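Local coordinates for protein N-acetylglucosaminidase (Ostrinia furnacalis, PDB 3OZP) that hydrolyses single beta-linked N-acetylglucosamine units from the non-reducing ends of chitooligosaccharides, preferring short substrates, at residues L194-N199 and W223-S228; I422-T427 and I445-D450; Y453-Y458 and W502-D507. All coordinates share one frame; numbering follows the deposited sequence.

Contact 1: L194-N199 and W223-S228. With OAN (O-(2-acetamido-2-deoxy D-glucopyranosylidene) amino-N-phenylcarbamate), chain B.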
loop_
_atom_site.group_PDB
_atom_site.type_symbol
_atom_site.label_atom_id
_atom_site.label_comp_id
_atom_site.label_asym_id
_atom_site.label_seq_id
_atom_site.Cartn_x
_atom_site.Cartn_y
_atom_site.Cartn_z
ATOM N N LEU A 194 -12.014 5.762 10.009
ATOM C CA LEU A 194 -11.549 6.288 8.731
ATOM C C LEU A 194 -11.667 7.808 8.701
ATOM O O LEU A 194 -12.760 8.362 8.818
ATOM C CB LEU A 194 -12.336 5.689 7.564
ATOM C CG LEU A 194 -11.713 5.941 6.184
ATOM C CD1 LEU A 194 -10.293 5.381 6.139
ATOM C CD2 LEU A 194 -12.571 5.367 5.065
ATOM N N ASP A 195 -10.524 8.462 8.550
ATOM C CA ASP A 195 -10.428 9.905 8.430
ATOM C C ASP A 195 -10.578 10.232 6.941
ATOM O O ASP A 195 -9.731 9.860 6.134
ATOM C CB ASP A 195 -9.073 10.340 9.010
ATOM C CG ASP A 195 -8.668 11.768 8.650
ATOM O OD1 ASP A 195 -7.506 12.116 8.960
ATOM O OD2 ASP A 195 -9.469 12.539 8.083
ATOM N N THR A 196 -11.682 10.874 6.572
ATOM C CA THR A 196 -11.931 11.212 5.161
ATOM C C THR A 196 -11.886 12.721 4.940
ATOM O O THR A 196 -12.492 13.249 3.990
ATOM C CB THR A 196 -13.283 10.663 4.649
ATOM O OG1 THR A 196 -14.368 11.323 5.325
ATOM C CG2 THR A 196 -13.380 9.154 4.852
ATOM N N ALA A 197 -11.159 13.407 5.817
ATOM C CA ALA A 197 -11.041 14.854 5.753
ATOM C C ALA A 197 -9.614 15.284 5.422
ATOM O O ALA A 197 -9.405 16.261 4.697
ATOM C CB ALA A 197 -11.511 15.478 7.058
ATOM N N ARG A 198 -8.632 14.551 5.941
ATOM C CA ARG A 198 -7.237 14.832 5.618
ATOM C C ARG A 198 -6.917 14.422 4.186
ATOM O O ARG A 198 -6.028 14.987 3.558
ATOM C CB ARG A 198 -6.295 14.163 6.616
ATOM C CG ARG A 198 -6.011 15.007 7.853
ATOM C CD ARG A 198 -7.280 15.432 8.623
ATOM N NE ARG A 198 -6.894 16.086 9.870
ATOM C CZ ARG A 198 -6.646 15.442 11.009
ATOM N NH1 ARG A 198 -6.786 14.119 11.074
ATOM N NH2 ARG A 198 -6.271 16.125 12.089
ATOM N N ASN A 199 -7.658 13.441 3.686
ATOM C CA ASN A 199 -7.666 13.085 2.269
ATOM C C ASN A 199 -9.008 12.446 1.951
ATOM O O ASN A 199 -9.647 11.873 2.839
ATOM C CB ASN A 199 -6.515 12.132 1.920
ATOM C CG ASN A 199 -5.208 12.861 1.618
ATOM O OD1 ASN A 199 -5.160 13.759 0.780
ATOM N ND2 ASN A 199 -4.144 12.467 2.297
ATOM N N TRP A 223 -16.609 7.098 11.070
ATOM C CA TRP A 223 -16.349 7.969 9.929
ATOM C C TRP A 223 -15.996 9.370 10.417
ATOM O O TRP A 223 -16.881 10.167 10.748
ATOM C CB TRP A 223 -17.587 7.991 9.026
ATOM C CG TRP A 223 -17.376 8.517 7.630
ATOM C CD1 TRP A 223 -16.381 9.349 7.197
ATOM C CD2 TRP A 223 -18.224 8.287 6.497
ATOM N NE1 TRP A 223 -16.542 9.627 5.862
ATOM C CE2 TRP A 223 -17.665 8.992 5.406
ATOM C CE3 TRP A 223 -19.391 7.539 6.295
ATOM C CZ2 TRP A 223 -18.239 8.980 4.133
ATOM C CZ3 TRP A 223 -19.962 7.523 5.027
ATOM C CH2 TRP A 223 -19.381 8.240 3.961
ATOM N N HIS A 224 -14.694 9.648 10.482
ATOM C CA HIS A 224 -14.186 10.957 10.865
ATOM C C HIS A 224 -14.243 11.827 9.614
ATOM O O HIS A 224 -13.270 11.940 8.860
ATOM C CB HIS A 224 -12.758 10.832 11.404
ATOM C CG HIS A 224 -12.173 12.120 11.895
ATOM N ND1 HIS A 224 -12.234 12.511 13.217
ATOM C CD2 HIS A 224 -11.483 13.089 11.248
ATOM C CE1 HIS A 224 -11.620 13.673 13.358
ATOM N NE2 HIS A 224 -11.155 14.045 12.178
ATOM N N ILE A 225 -15.409 12.429 9.406
ATOM C CA ILE A 225 -15.783 12.995 8.108
ATOM C C ILE A 225 -15.314 14.440 7.874
ATOM O O ILE A 225 -15.122 14.843 6.725
ATOM C CB ILE A 225 -17.312 12.801 7.843
ATOM C CG1 ILE A 225 -17.665 13.031 6.368
ATOM C CG2 ILE A 225 -18.176 13.640 8.813
ATOM C CD1 ILE A 225 -18.995 12.400 5.947
ATOM N N THR A 226 -15.097 15.200 8.946
ATOM C CA THR A 226 -14.641 16.585 8.827
ATOM C C THR A 226 -13.382 16.826 9.648
ATOM O O THR A 226 -13.116 16.119 10.616
ATOM C CB THR A 226 -15.721 17.601 9.295
ATOM O OG1 THR A 226 -16.098 17.313 10.649
ATOM C CG2 THR A 226 -16.951 17.547 8.399
ATOM N N ASP A 227 -12.603 17.818 9.240
ATOM C CA ASP A 227 -11.484 18.299 10.044
ATOM C C ASP A 227 -11.103 19.670 9.517
ATOM O O ASP A 227 -11.840 20.245 8.719
ATOM C CB ASP A 227 -10.295 17.327 10.012
ATOM C CG ASP A 227 -9.520 17.312 11.321
ATOM O OD1 ASP A 227 -8.774 18.285 11.590
ATOM O OD2 ASP A 227 -9.650 16.326 12.082
ATOM N N SER A 228 -9.965 20.199 9.958
ATOM C CA SER A 228 -9.543 21.527 9.521
ATOM C C SER A 228 -9.223 21.579 8.019
ATOM O O SER A 228 -9.415 22.617 7.381
ATOM C CB SER A 228 -8.364 22.028 10.359
ATOM O OG SER A 228 -7.208 21.246 10.139
HETATM C CAH OAN B . -7.086 11.996 18.612
HETATM C CAG OAN B . -5.962 12.173 17.592
HETATM O OAN OAN B . -5.285 11.207 17.241
HETATM N NAI OAN B . -5.782 13.439 17.153
HETATM C CAB OAN B . -4.776 13.834 16.141
HETATM C CAC OAN B . -5.345 13.441 14.755
HETATM O OAJ OAN B . -6.124 14.520 14.233
HETATM C CAD OAN B . -4.228 13.091 13.799
HETATM O OAK OAN B . -4.775 12.761 12.517
HETATM C CAE OAN B . -3.509 11.906 14.405
HETATM C CAF OAN B . -2.411 11.407 13.471
HETATM O OAM OAN B . -1.756 10.277 14.051
HETATM O OAL OAN B . -2.905 12.311 15.658
HETATM C CAA OAN B . -3.492 13.287 16.438
HETATM N NAY OAN B . -2.864 13.754 17.517
HETATM O OAQ OAN B . -1.551 13.140 17.831
HETATM C CAP OAN B . -0.508 13.997 18.038
HETATM O OAR OAN B . -0.621 14.959 18.803
HETATM N NAO OAN B . 0.651 13.722 17.412
HETATM C CAS OAN B . 1.759 14.461 17.546
HETATM C CAT OAN B . 2.586 14.300 18.661
HETATM C CAU OAN B . 3.757 15.053 18.776
HETATM C CAV OAN B . 4.108 15.956 17.769
HETATM C CAW OAN B . 3.293 16.109 16.647
HETATM C CAX OAN B . 2.122 15.355 16.533
HETATM O O HOH W 1 -5.881 18.979 11.523
#
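Arg198 and Asp227 meet across the contact as two flat groups laid one over the other: the guanidinium and carboxylate planes are only 25° apart, and Asp227 OD2 sits 3.3 Å above the guanidinium plane, over its centre. The arginine chain bends at chi2 (56°), which helps bring its guanidinium over the carboxylate. Their salt bridge, Arg198 NH2 to Asp227 OD1, is 3.3 Å long, and because the aspartate takes a face, the N-H edge stays available to the sugar. There NH2 gives a fairly straight bond of 2.7 Å to OAJ of the ligand OAN, while the bonds from NH1 to OAJ and OAK are weak. An arginine suits this place, since one planar group can serve two sugar hydroxyls and two carboxylates at once. Asp195 is the second, its OD1 accepting from Arg198 NH1 at 3.0 Å in the guanidinium plane. The residues lie at the C-terminal ends of the first two strands of the TIM barrel of family 20 glycosidases, 189-195 and 220-224, joined by a right-handed beta-alpha-beta crossover through helix 203-215. Asp195 OD2 closes an Asx turn, accepting from the backbone N of both Ala197 and Arg198, which shapes the loop carrying the arginine. Asp227, inferred to belong to the charge relay system, is fixed by His224 NE2, which reaches its OD2 at 2.7 Å in the imidazole plane; His281 holds OD1. Farther out, parallel strand pairing sets the register, with Thr196 N bonded to His224 O at 3.0 Å. Trp223 NE1 donates in its ring plane to Thr196 OG1, 2.8 Å away.

Contact 2: I422-T427 and I445-D450. With OAN (O-(2-acetamido-2-deoxy D-glucopyranosylidene) amino-N-phenylcarbamate), chain B.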
loop_
_atom_site.group_PDB
_atom_site.type_symbol
_atom_site.label_atom_id
_atom_site.label_comp_id
_atom_site.label_asym_id
_atom_site.label_seq_id
_atom_site.Cartn_x
_atom_site.Cartn_y
_atom_site.Cartn_z
ATOM N N ILE A 422 -18.893 8.285 26.578
ATOM C CA ILE A 422 -17.904 7.232 26.371
ATOM C C ILE A 422 -16.584 7.912 25.997
ATOM O O ILE A 422 -16.578 8.860 25.210
ATOM C CB ILE A 422 -18.338 6.288 25.221
ATOM C CG1 ILE A 422 -19.671 5.610 25.554
ATOM C CG2 ILE A 422 -17.237 5.260 24.898
ATOM C CD1 ILE A 422 -20.404 5.043 24.345
ATOM N N ILE A 423 -15.472 7.437 26.546
ATOM C CA ILE A 423 -14.174 8.035 26.243
ATOM C C ILE A 423 -13.367 7.135 25.303
ATOM O O ILE A 423 -13.155 5.949 25.595
ATOM C CB ILE A 423 -13.357 8.353 27.532
ATOM C CG1 ILE A 423 -14.221 9.066 28.589
ATOM C CG2 ILE A 423 -12.094 9.162 27.197
ATOM C CD1 ILE A 423 -14.767 10.441 28.187
ATOM N N GLN A 424 -12.942 7.694 24.169
ATOM C CA GLN A 424 -12.063 6.969 23.252
ATOM C C GLN A 424 -10.615 7.266 23.603
ATOM O O GLN A 424 -10.149 8.398 23.467
ATOM C CB GLN A 424 -12.352 7.293 21.778
ATOM C CG GLN A 424 -11.579 6.373 20.815
ATOM C CD GLN A 424 -12.090 6.391 19.378
ATOM O OE1 GLN A 424 -12.976 7.170 19.018
ATOM N NE2 GLN A 424 -11.518 5.524 18.547
ATOM N N VAL A 425 -9.913 6.233 24.052
ATOM C CA VAL A 425 -8.561 6.367 24.563
ATOM C C VAL A 425 -7.546 6.207 23.438
ATOM O O VAL A 425 -7.524 5.183 22.763
ATOM C CB VAL A 425 -8.295 5.315 25.671
ATOM C CG1 VAL A 425 -6.874 5.415 26.186
ATOM C CG2 VAL A 425 -9.302 5.478 26.812
ATOM N N TRP A 426 -6.707 7.219 23.241
ATOM C CA TRP A 426 -5.622 7.120 22.268
ATOM C C TRP A 426 -4.250 7.395 22.888
ATOM O O TRP A 426 -3.263 7.567 22.172
ATOM C CB TRP A 426 -5.886 8.013 21.048
ATOM C CG TRP A 426 -5.865 9.480 21.345
ATOM C CD1 TRP A 426 -6.848 10.207 21.947
ATOM C CD2 TRP A 426 -4.809 10.400 21.048
ATOM N NE1 TRP A 426 -6.471 11.523 22.049
ATOM C CE2 TRP A 426 -5.223 11.671 21.507
ATOM C CE3 TRP A 426 -3.551 10.274 20.439
ATOM C CZ2 TRP A 426 -4.426 12.812 21.375
ATOM C CZ3 TRP A 426 -2.758 11.407 20.312
ATOM C CH2 TRP A 426 -3.202 12.662 20.778
ATOM N N THR A 427 -4.194 7.429 24.220
ATOM C CA THR A 427 -2.929 7.450 24.958
ATOM C C THR A 427 -2.255 6.089 24.771
ATOM O O THR A 427 -2.835 5.203 24.152
ATOM C CB THR A 427 -3.166 7.668 26.473
ATOM O OG1 THR A 427 -3.861 6.540 27.016
ATOM C CG2 THR A 427 -3.974 8.925 26.740
ATOM N N ILE A 445 -13.376 3.164 24.707
ATOM C CA ILE A 445 -13.045 2.525 23.436
ATOM C C ILE A 445 -11.532 2.634 23.304
ATOM O O ILE A 445 -10.976 3.731 23.367
ATOM C CB ILE A 445 -13.759 3.195 22.236
ATOM C CG1 ILE A 445 -15.270 2.957 22.317
ATOM C CG2 ILE A 445 -13.188 2.676 20.904
ATOM C CD1 ILE A 445 -16.106 3.932 21.494
ATOM N N MET A 446 -10.871 1.491 23.142
ATOM C CA MET A 446 -9.419 1.446 23.123
ATOM C C MET A 446 -8.843 1.668 21.725
ATOM O O MET A 446 -9.100 0.899 20.801
ATOM C CB MET A 446 -8.924 0.122 23.710
ATOM C CG MET A 446 -7.497 0.169 24.265
ATOM S SD MET A 446 -7.151 1.487 25.461
ATOM C CE MET A 446 -8.536 1.310 26.584
ATOM N N SER A 447 -8.066 2.735 21.591
ATOM C CA SER A 447 -7.359 3.040 20.358
ATOM C C SER A 447 -5.964 3.523 20.718
ATOM O O SER A 447 -5.490 4.516 20.164
ATOM C CB SER A 447 -8.098 4.127 19.575
ATOM O OG SER A 447 -9.364 3.674 19.145
ATOM N N ASN A 448 -5.317 2.835 21.662
ATOM C CA ASN A 448 -4.010 3.280 22.149
ATOM C C ASN A 448 -2.994 3.372 21.014
ATOM O O ASN A 448 -2.798 2.410 20.269
ATOM C CB ASN A 448 -3.494 2.444 23.344
ATOM C CG ASN A 448 -3.533 0.948 23.100
ATOM O OD1 ASN A 448 -4.594 0.364 22.870
ATOM N ND2 ASN A 448 -2.370 0.309 23.194
ATOM N N TYR A 449 -2.380 4.545 20.874
ATOM C CA TYR A 449 -1.604 4.870 19.677
ATOM C C TYR A 449 -0.373 3.991 19.469
ATOM O O TYR A 449 0.118 3.865 18.345
ATOM C CB TYR A 449 -1.238 6.362 19.634
ATOM C CG TYR A 449 -0.070 6.777 20.505
ATOM C CD1 TYR A 449 -0.281 7.386 21.739
ATOM C CD2 TYR A 449 1.245 6.586 20.080
ATOM C CE1 TYR A 449 0.785 7.781 22.537
ATOM C CE2 TYR A 449 2.317 6.974 20.871
ATOM C CZ TYR A 449 2.078 7.569 22.096
ATOM O OH TYR A 449 3.138 7.954 22.882
ATOM N N ASP A 450 0.112 3.375 20.545
ATOM C CA ASP A 450 1.292 2.520 20.450
ATOM C C ASP A 450 0.997 1.147 19.857
ATOM O O ASP A 450 1.914 0.389 19.547
ATOM C CB ASP A 450 2.048 2.431 21.794
ATOM C CG ASP A 450 1.204 1.857 22.932
ATOM O OD1 ASP A 450 -0.028 2.066 22.983
ATOM O OD2 ASP A 450 1.798 1.206 23.813
HETATM C CAH OAN B . -7.086 11.996 18.612
HETATM C CAG OAN B . -5.962 12.173 17.592
HETATM O OAN OAN B . -5.285 11.207 17.241
HETATM N NAI OAN B . -5.782 13.439 17.153
HETATM C CAB OAN B . -4.776 13.834 16.141
HETATM C CAC OAN B . -5.345 13.441 14.755
HETATM O OAJ OAN B . -6.124 14.520 14.233
HETATM C CAD OAN B . -4.228 13.091 13.799
HETATM O OAK OAN B . -4.775 12.761 12.517
HETATM C CAE OAN B . -3.509 11.906 14.405
HETATM C CAF OAN B . -2.411 11.407 13.471
HETATM O OAM OAN B . -1.756 10.277 14.051
HETATM O OAL OAN B . -2.905 12.311 15.658
HETATM C CAA OAN B . -3.492 13.287 16.438
HETATM N NAY OAN B . -2.864 13.754 17.517
HETATM O OAQ OAN B . -1.551 13.140 17.831
HETATM C CAP OAN B . -0.508 13.997 18.038
HETATM O OAR OAN B . -0.621 14.959 18.803
HETATM N NAO OAN B . 0.651 13.722 17.412
HETATM C CAS OAN B . 1.759 14.461 17.546
HETATM C CAT OAN B . 2.586 14.300 18.661
HETATM C CAU OAN B . 3.757 15.053 18.776
HETATM C CAV OAN B . 4.108 15.956 17.769
HETATM C CAW OAN B . 3.293 16.109 16.647
HETATM C CAX OAN B . 2.122 15.355 16.533
#
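Ile422 and Ile445 pack methyl to methyl, CG2 of the first lying 3.8 Å from CD1 of the second, at the tightly packed end of this contact. Beside them Gln424, extended beyond CG, carries its amide over to Ser447: NE2 donates to OG at 2.9 Å with the hydroxyl in the amide plane, and that hydroxyl is itself hydrogen-bonded to the backbone O of Glu498. The side chain of Glu498 also takes a bond from NE2, through OE1, and His341 binds Gln424 OE1, so the amide is held at both ends, and a glutamine suits a buried place needing a donor and an acceptor together. On the other face of the sheet Val425 and Met446 run side by side, the bent methionine bringing SD to 4.0 Å from Val425 CB. The backbones are parallel neighbours in the TIM barrel, strands 421-425 and 444-446 linked through helix 432-439, and Val425 N bonds Ile445 O at 2.8 Å. Past the strand ends the joining slackens, and Trp426, Thr427, Tyr449 and Asp450 are partly exposed. Tyr449 N makes only weak bonds, to Trp426 O and Thr427 O, while the tyrosine ring turns its edge to Trp426 O. Trp426, on this mouth side, has CG between its backbone N and carbonyl carbon (chi1 67°), which raises the indole to the ligand; the acetamido methyl CAH of OAN lies 3.4 Å above the ring plane, toward the rim. NE1 donates to Thr403 O, which keeps the ring from turning. With an alanine here, the acetamido methyl would probably lose the wall it rests on, and Thr403 O its indole donor. The outer corner of the six-membered ring, CZ3, comes within 3.3 Å of OAQ in the ligand's carbamate arm.

Contact 3: Y453-Y458 and W502-D507. With OAN (O-(2-acetamido-2-deoxy D-glucopyranosylidene) amino-N-phenylcarbamate), chain B.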
loop_
_atom_site.group_PDB
_atom_site.type_symbol
_atom_site.label_atom_id
_atom_site.label_comp_id
_atom_site.label_asym_id
_atom_site.label_seq_id
_atom_site.Cartn_x
_atom_site.Cartn_y
_atom_site.Cartn_z
ATOM N N TYR A 453 -2.672 2.779 16.090
ATOM C CA TYR A 453 -2.595 3.863 15.119
ATOM C C TYR A 453 -1.962 3.357 13.825
ATOM O O TYR A 453 -0.744 3.205 13.720
ATOM C CB TYR A 453 -1.873 5.082 15.706
ATOM C CG TYR A 453 -2.809 6.082 16.355
ATOM C CD1 TYR A 453 -2.583 7.453 16.239
ATOM C CD2 TYR A 453 -3.939 5.656 17.063
ATOM C CE1 TYR A 453 -3.444 8.373 16.828
ATOM C CE2 TYR A 453 -4.805 6.566 17.651
ATOM C CZ TYR A 453 -4.553 7.922 17.527
ATOM O OH TYR A 453 -5.418 8.820 18.095
ATOM N N PHE A 454 -2.820 3.082 12.845
ATOM C CA PHE A 454 -2.421 2.390 11.615
ATOM C C PHE A 454 -1.701 3.302 10.626
ATOM O O PHE A 454 -1.166 2.838 9.615
ATOM C CB PHE A 454 -3.644 1.736 10.969
ATOM C CG PHE A 454 -4.020 0.400 11.575
ATOM C CD1 PHE A 454 -3.623 0.054 12.873
ATOM C CD2 PHE A 454 -4.799 -0.500 10.855
ATOM C CE1 PHE A 454 -3.983 -1.183 13.428
ATOM C CE2 PHE A 454 -5.162 -1.734 11.401
ATOM C CZ PHE A 454 -4.751 -2.076 12.690
ATOM N N ASP A 455 -1.670 4.593 10.942
ATOM C CA ASP A 455 -0.985 5.586 10.121
ATOM C C ASP A 455 0.512 5.702 10.431
ATOM O O ASP A 455 1.276 6.233 9.617
ATOM C CB ASP A 455 -1.672 6.951 10.259
ATOM C CG ASP A 455 -1.750 7.436 11.703
ATOM O OD1 ASP A 455 -2.064 6.633 12.609
ATOM O OD2 ASP A 455 -1.502 8.636 11.935
ATOM N N CYS A 456 0.926 5.200 11.599
ATOM C CA CYS A 456 2.314 5.328 12.066
ATOM C C CYS A 456 3.335 4.597 11.202
ATOM O O CYS A 456 3.061 3.512 10.678
ATOM C CB CYS A 456 2.462 4.784 13.494
ATOM S SG CYS A 456 1.279 5.385 14.693
ATOM N N GLY A 457 4.523 5.188 11.087
ATOM C CA GLY A 457 5.672 4.493 10.513
ATOM C C GLY A 457 6.234 5.061 9.226
ATOM O O GLY A 457 7.395 4.815 8.888
ATOM N N TYR A 458 5.424 5.824 8.504
ATOM C CA TYR A 458 5.832 6.307 7.186
ATOM C C TYR A 458 6.681 7.571 7.279
ATOM O O TYR A 458 7.032 8.001 8.379
ATOM C CB TYR A 458 4.608 6.487 6.291
ATOM C CG TYR A 458 3.907 5.172 6.070
ATOM C CD1 TYR A 458 4.284 4.330 5.026
ATOM C CD2 TYR A 458 2.899 4.746 6.933
ATOM C CE1 TYR A 458 3.656 3.106 4.833
ATOM C CE2 TYR A 458 2.269 3.527 6.751
ATOM C CZ TYR A 458 2.655 2.717 5.700
ATOM O OH TYR A 458 2.026 1.512 5.506
ATOM N N TRP A 502 -5.856 7.556 10.454
ATOM C CA TRP A 502 -5.738 8.969 10.149
ATOM C C TRP A 502 -5.143 9.087 8.751
ATOM O O TRP A 502 -4.393 8.209 8.312
ATOM C CB TRP A 502 -4.869 9.656 11.193
ATOM C CG TRP A 502 -5.459 9.519 12.558
ATOM C CD1 TRP A 502 -5.022 8.707 13.557
ATOM C CD2 TRP A 502 -6.630 10.180 13.057
ATOM N NE1 TRP A 502 -5.833 8.835 14.660
ATOM C CE2 TRP A 502 -6.831 9.729 14.381
ATOM C CE3 TRP A 502 -7.525 11.115 12.515
ATOM C CZ2 TRP A 502 -7.883 10.187 15.180
ATOM C CZ3 TRP A 502 -8.577 11.568 13.305
ATOM C CH2 TRP A 502 -8.741 11.108 14.630
ATOM N N SER A 503 -5.496 10.155 8.046
ATOM C CA SER A 503 -5.307 10.163 6.602
ATOM C C SER A 503 -4.448 11.298 6.067
ATOM O O SER A 503 -4.566 11.668 4.897
ATOM C CB SER A 503 -6.666 10.117 5.906
ATOM O OG SER A 503 -7.355 8.924 6.260
ATOM N N GLU A 504 -3.574 11.842 6.912
ATOM C CA GLU A 504 -2.577 12.799 6.433
ATOM C C GLU A 504 -1.750 12.170 5.316
ATOM O O GLU A 504 -1.287 12.866 4.409
ATOM C CB GLU A 504 -1.665 13.277 7.565
ATOM C CG GLU A 504 -2.355 14.178 8.594
ATOM C CD GLU A 504 -2.981 13.407 9.757
ATOM O OE1 GLU A 504 -3.082 12.162 9.689
ATOM O OE2 GLU A 504 -3.378 14.060 10.744
ATOM N N GLN A 505 -1.584 10.850 5.382
ATOM C CA GLN A 505 -0.777 10.103 4.418
ATOM C C GLN A 505 -1.490 8.837 3.937
ATOM O O GLN A 505 -0.856 7.806 3.686
ATOM C CB GLN A 505 0.573 9.742 5.037
ATOM C CG GLN A 505 1.419 10.944 5.427
ATOM C CD GLN A 505 2.705 10.536 6.079
ATOM O OE1 GLN A 505 3.746 10.472 5.430
ATOM N NE2 GLN A 505 2.644 10.238 7.365
ATOM N N SER A 506 -2.809 8.926 3.806
ATOM C CA SER A 506 -3.616 7.825 3.302
ATOM C C SER A 506 -4.850 8.339 2.569
ATOM O O SER A 506 -5.462 9.320 2.984
ATOM C CB SER A 506 -4.036 6.898 4.450
ATOM O OG SER A 506 -4.781 5.787 3.969
ATOM N N ASP A 507 -5.213 7.666 1.481
ATOM C CA ASP A 507 -6.427 7.987 0.737
ATOM C C ASP A 507 -6.963 6.734 0.041
ATOM O O ASP A 507 -6.568 5.624 0.388
ATOM C CB ASP A 507 -6.189 9.160 -0.244
ATOM C CG ASP A 507 -5.297 8.795 -1.435
ATOM O OD1 ASP A 507 -4.757 7.665 -1.522
ATOM O OD2 ASP A 507 -5.143 9.664 -2.316
HETATM C CAH OAN B . -7.086 11.996 18.612
HETATM C CAG OAN B . -5.962 12.173 17.592
HETATM O OAN OAN B . -5.285 11.207 17.241
HETATM N NAI OAN B . -5.782 13.439 17.153
HETATM C CAB OAN B . -4.776 13.834 16.141
HETATM C CAC OAN B . -5.345 13.441 14.755
HETATM O OAJ OAN B . -6.124 14.520 14.233
HETATM C CAD OAN B . -4.228 13.091 13.799
HETATM O OAK OAN B . -4.775 12.761 12.517
HETATM C CAE OAN B . -3.509 11.906 14.405
HETATM C CAF OAN B . -2.411 11.407 13.471
HETATM O OAM OAN B . -1.756 10.277 14.051
HETATM O OAL OAN B . -2.905 12.311 15.658
HETATM C CAA OAN B . -3.492 13.287 16.438
HETATM N NAY OAN B . -2.864 13.754 17.517
HETATM O OAQ OAN B . -1.551 13.140 17.831
HETATM C CAP OAN B . -0.508 13.997 18.038
HETATM O OAR OAN B . -0.621 14.959 18.803
HETATM N NAO OAN B . 0.651 13.722 17.412
HETATM C CAS OAN B . 1.759 14.461 17.546
HETATM C CAT OAN B . 2.586 14.300 18.661
HETATM C CAU OAN B . 3.757 15.053 18.776
HETATM C CAV OAN B . 4.108 15.956 17.769
HETATM C CAW OAN B . 3.293 16.109 16.647
HETATM C CAX OAN B . 2.122 15.355 16.533
HETATM O O HOH W 2 -1.109 10.539 10.310
#
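A type I beta turn from Tyr453 to Cys456 brings the 453-458 loop up to the irregular chain of 502-507, the two backbones nearest at Asp455 and Trp502, whose CA atoms are 5.8 Å apart. Both are loops at the C-terminal mouth of the TIM barrel, where family 20 enzymes bind the terminal sugar. Trp502 forms the floor: CAC of OAN sits 3.7 Å above the indole plane, over its centre, and so large a flat apolar surface suits the carbon face of a pyranose. The indole meets Tyr453 obliquely, planes 55° apart, with NE1 lying over one face of the tyrosine ring, 3.3 Å from CE1. Tyr453 OH, at the far end of that ring, donates to the acetamido oxygen OAN of the ligand at 2.5 Å. Asp455 runs alongside Trp502, and its CG, between backbone N and carbonyl carbon (chi1 57°), directs OD2 to the sugar hydroxyl OAM, which donates to it at 2.7 Å. Glu504, bent at chi2, holds another hydroxyl, OAK, through OE2. The carboxylates suit hydroxyl donors, but Asp455 OD2 and Glu504 OE1 stand 4.5 Å apart, two like charges close together. One water bridges them, donating to Asp455 OD2 at 2.5 Å and to Glu504 OE1 at 2.6 Å.

Overall arrangement
From the N terminus, contact 1 closes first, joining the first two barrel strands around helix 203-215. Contact 2 repeats that step at the sixth and seventh strands, around helix 432-439. Contact 3 then closes a longer loop, from beyond helix 449-452 to the exit of the eighth strand, 494-501. The three follow in series, none nested or crossed. In the closed barrel the last strand returns to the first, so contact 3 touches contact 1, Ser503 OG lying 2.6 Å from Asp195 O. It also touches contact 2, where Tyr453 OH packs on Trp426 CB. Contacts 1 and 2, centres 18 Å apart, do not touch but share the ligand; contacts 1 and 3 also reach the second subunit.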